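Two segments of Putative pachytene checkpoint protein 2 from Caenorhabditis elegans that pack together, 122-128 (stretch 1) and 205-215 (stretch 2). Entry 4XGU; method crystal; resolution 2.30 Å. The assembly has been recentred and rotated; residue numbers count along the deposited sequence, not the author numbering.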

# COMPACT_ATOMS: atom_id res chain seq x y z
N SER B 122 17.00 -6.91 -27.29
CA SER B 122 16.54 -7.81 -28.34
C SER B 122 17.60 -8.01 -29.42
O SER B 122 17.73 -7.19 -30.33
CB SER B 122 15.25 -7.28 -28.96
OG SER B 122 14.82 -8.10 -30.03
N GLN B 123 18.37 -9.09 -29.31
CA GLN B 123 19.38 -9.43 -30.31
C GLN B 123 19.05 -10.75 -30.99
O GLN B 123 18.71 -11.73 -30.33
CB GLN B 123 20.77 -9.52 -29.67
CG GLN B 123 21.00 -8.58 -28.50
CD GLN B 123 22.36 -8.79 -27.86
OE1 GLN B 123 23.28 -9.32 -28.48
NE2 GLN B 123 22.49 -8.38 -26.60
N LEU B 124 19.16 -10.78 -32.32
CA LEU B 124 18.89 -12.00 -33.07
C LEU B 124 20.17 -12.75 -33.40
O LEU B 124 21.10 -12.19 -34.00
CB LEU B 124 18.13 -11.68 -34.35
CG LEU B 124 17.81 -12.88 -35.25
CD1 LEU B 124 16.97 -13.90 -34.50
CD2 LEU B 124 17.10 -12.43 -36.52
N TRP B 125 20.23 -14.01 -33.01
CA TRP B 125 21.38 -14.85 -33.30
C TRP B 125 21.04 -15.91 -34.35
O TRP B 125 20.01 -16.58 -34.25
CB TRP B 125 21.90 -15.54 -32.04
CG TRP B 125 22.45 -14.60 -31.01
CD1 TRP B 125 21.77 -14.02 -29.98
CD2 TRP B 125 23.80 -14.15 -30.91
NE1 TRP B 125 22.62 -13.23 -29.24
CE2 TRP B 125 23.87 -13.29 -29.79
CE3 TRP B 125 24.96 -14.38 -31.65
CZ2 TRP B 125 25.06 -12.66 -29.41
CZ3 TRP B 125 26.14 -13.76 -31.27
CH2 TRP B 125 26.18 -12.91 -30.16
N GLN B 126 21.91 -16.05 -35.34
CA GLN B 126 21.75 -17.08 -36.36
C GLN B 126 22.46 -18.35 -35.92
O GLN B 126 23.68 -18.36 -35.72
CB GLN B 126 22.32 -16.58 -37.70
CG GLN B 126 21.93 -17.41 -38.90
CD GLN B 126 20.45 -17.31 -39.22
OE1 GLN B 126 19.82 -16.28 -38.97
NE2 GLN B 126 19.89 -18.38 -39.77
N LEU B 127 21.71 -19.44 -35.76
CA LEU B 127 22.28 -20.67 -35.20
C LEU B 127 22.55 -21.75 -36.25
O LEU B 127 21.70 -22.02 -37.10
CB LEU B 127 21.35 -21.24 -34.13
CG LEU B 127 21.17 -20.37 -32.89
CD1 LEU B 127 20.41 -21.14 -31.81
CD2 LEU B 127 22.52 -19.90 -32.37
N PRO B 128 23.72 -22.40 -36.16
CA PRO B 128 24.77 -22.15 -35.16
C PRO B 128 25.76 -21.06 -35.57
O PRO B 128 26.16 -21.00 -36.73
CB PRO B 128 25.48 -23.50 -35.06
CG PRO B 128 25.32 -24.10 -36.41
CD PRO B 128 23.99 -23.62 -36.94
N SER B 205 15.54 -26.49 -41.40
CA SER B 205 16.48 -25.94 -42.37
C SER B 205 17.21 -24.73 -41.82
O SER B 205 18.42 -24.58 -42.02
CB SER B 205 15.74 -25.58 -43.67
OG SER B 205 14.47 -25.01 -43.39
N LYS B 206 16.49 -23.86 -41.12
CA LYS B 206 17.06 -22.64 -40.55
C LYS B 206 16.80 -22.59 -39.05
O LYS B 206 15.75 -23.03 -38.59
CB LYS B 206 16.49 -21.40 -41.25
CG LYS B 206 16.98 -20.07 -40.70
CD LYS B 206 16.40 -18.89 -41.47
CE LYS B 206 16.86 -17.57 -40.88
NZ LYS B 206 16.38 -16.41 -41.68
N SER B 207 17.74 -22.04 -38.28
CA SER B 207 17.55 -21.93 -36.84
C SER B 207 18.02 -20.57 -36.33
O SER B 207 19.14 -20.15 -36.59
CB SER B 207 18.29 -23.05 -36.12
OG SER B 207 18.11 -22.96 -34.72
N VAL B 208 17.15 -19.89 -35.58
CA VAL B 208 17.46 -18.57 -35.05
C VAL B 208 17.28 -18.52 -33.54
O VAL B 208 16.56 -19.34 -32.97
CB VAL B 208 16.57 -17.47 -35.70
CG1 VAL B 208 16.87 -17.35 -37.19
CG2 VAL B 208 15.10 -17.77 -35.46
N MET B 209 17.93 -17.56 -32.90
CA MET B 209 17.75 -17.33 -31.47
C MET B 209 17.61 -15.85 -31.15
O MET B 209 18.42 -15.04 -31.58
CB MET B 209 18.91 -17.92 -30.66
CG MET B 209 19.04 -17.32 -29.25
SD MET B 209 20.14 -18.25 -28.16
CE MET B 209 20.53 -17.01 -26.93
N LEU B 210 16.57 -15.53 -30.38
CA LEU B 210 16.33 -14.16 -29.93
C LEU B 210 16.65 -14.01 -28.46
O LEU B 210 16.05 -14.67 -27.61
CB LEU B 210 14.88 -13.76 -30.20
CG LEU B 210 14.63 -13.34 -31.64
CD1 LEU B 210 13.14 -13.31 -31.95
CD2 LEU B 210 15.25 -11.97 -31.89
N GLU B 211 17.62 -13.15 -28.16
CA GLU B 211 18.03 -12.92 -26.79
C GLU B 211 17.49 -11.60 -26.26
O GLU B 211 17.66 -10.56 -26.89
CB GLU B 211 19.56 -12.95 -26.68
CG GLU B 211 20.08 -12.78 -25.27
CD GLU B 211 21.59 -12.88 -25.19
OE1 GLU B 211 22.24 -13.01 -26.25
OE2 GLU B 211 22.12 -12.83 -24.06
N ILE B 212 16.85 -11.65 -25.09
CA ILE B 212 16.26 -10.47 -24.48
C ILE B 212 16.90 -10.16 -23.13
O ILE B 212 17.28 -11.07 -22.40
CB ILE B 212 14.74 -10.64 -24.29
CG1 ILE B 212 14.10 -11.26 -25.54
CG2 ILE B 212 14.07 -9.32 -23.95
CD1 ILE B 212 12.61 -11.52 -25.40
N ASN B 213 17.04 -8.87 -22.83
CA ASN B 213 17.46 -8.39 -21.51
C ASN B 213 18.90 -8.76 -21.15
O ASN B 213 19.16 -9.25 -20.05
CB ASN B 213 16.50 -8.92 -20.44
CG ASN B 213 16.57 -8.12 -19.15
OD1 ASN B 213 16.82 -6.92 -19.17
ND2 ASN B 213 16.34 -8.79 -18.03
N SER B 214 19.82 -8.52 -22.07
CA SER B 214 21.23 -8.82 -21.82
C SER B 214 22.10 -7.56 -21.90
O SER B 214 22.44 -7.11 -23.00
CB SER B 214 21.74 -9.87 -22.81
OG SER B 214 21.80 -9.34 -24.12
N HIS B 215 22.46 -7.01 -20.75
CA HIS B 215 22.01 -7.53 -19.46
C HIS B 215 21.31 -6.42 -18.68
O HIS B 215 21.89 -5.36 -18.43
CB HIS B 215 23.17 -8.10 -18.63
CG HIS B 215 24.49 -8.11 -19.34
ND1 HIS B 215 25.62 -7.52 -18.82
CD2 HIS B 215 24.87 -8.67 -20.51
CE1 HIS B 215 26.63 -7.69 -19.64
NE2 HIS B 215 26.21 -8.39 -20.68

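The two segments pair as antiparallel strands, their N-to-C directions 153° apart and their axes approaching to 4.5 Å. Backbone hydrogen bonds fix the register. Gln 123 N donates to Glu 211 O at 2.9 Å, and Glu 211 N returns a bond to Gln 123 O at 2.8 Å; the N-H...O angles, 166° and 174°, are nearly linear. Two residues on, Trp 125 N reaches Met 209 O at a short 2.5 Å, reciprocated by Met 209 N to Trp 125 O at 2.7 Å. Leu 127 N also donates to Ser 207 O, 2.8 Å and 155°. CA-H...O contacts also occur between these pairs, as from Leu 210 CA to Gln 123 O at 3.4 Å, with 145° at the hydrogen.

One side-chain hydrogen bond crosses the contact: Trp 125 NE1 to Glu 211 OE1, 3.0 Å, its 137° angle well short of linear. Gln 123 NE2 lies 2.7 Å from Ser 214 OG, but the angle is too poor for a hydrogen bond.

Apolar packing follows the alternation of side chains. On one face Leu 124 CD1 touches both Leu 210 CD2 (3.7 Å) and Val 208 CB (3.8 Å). On the other, Met 209 CB meets Leu 127 CD1 at 3.7 Å and Trp 125 CB at 4.1 Å.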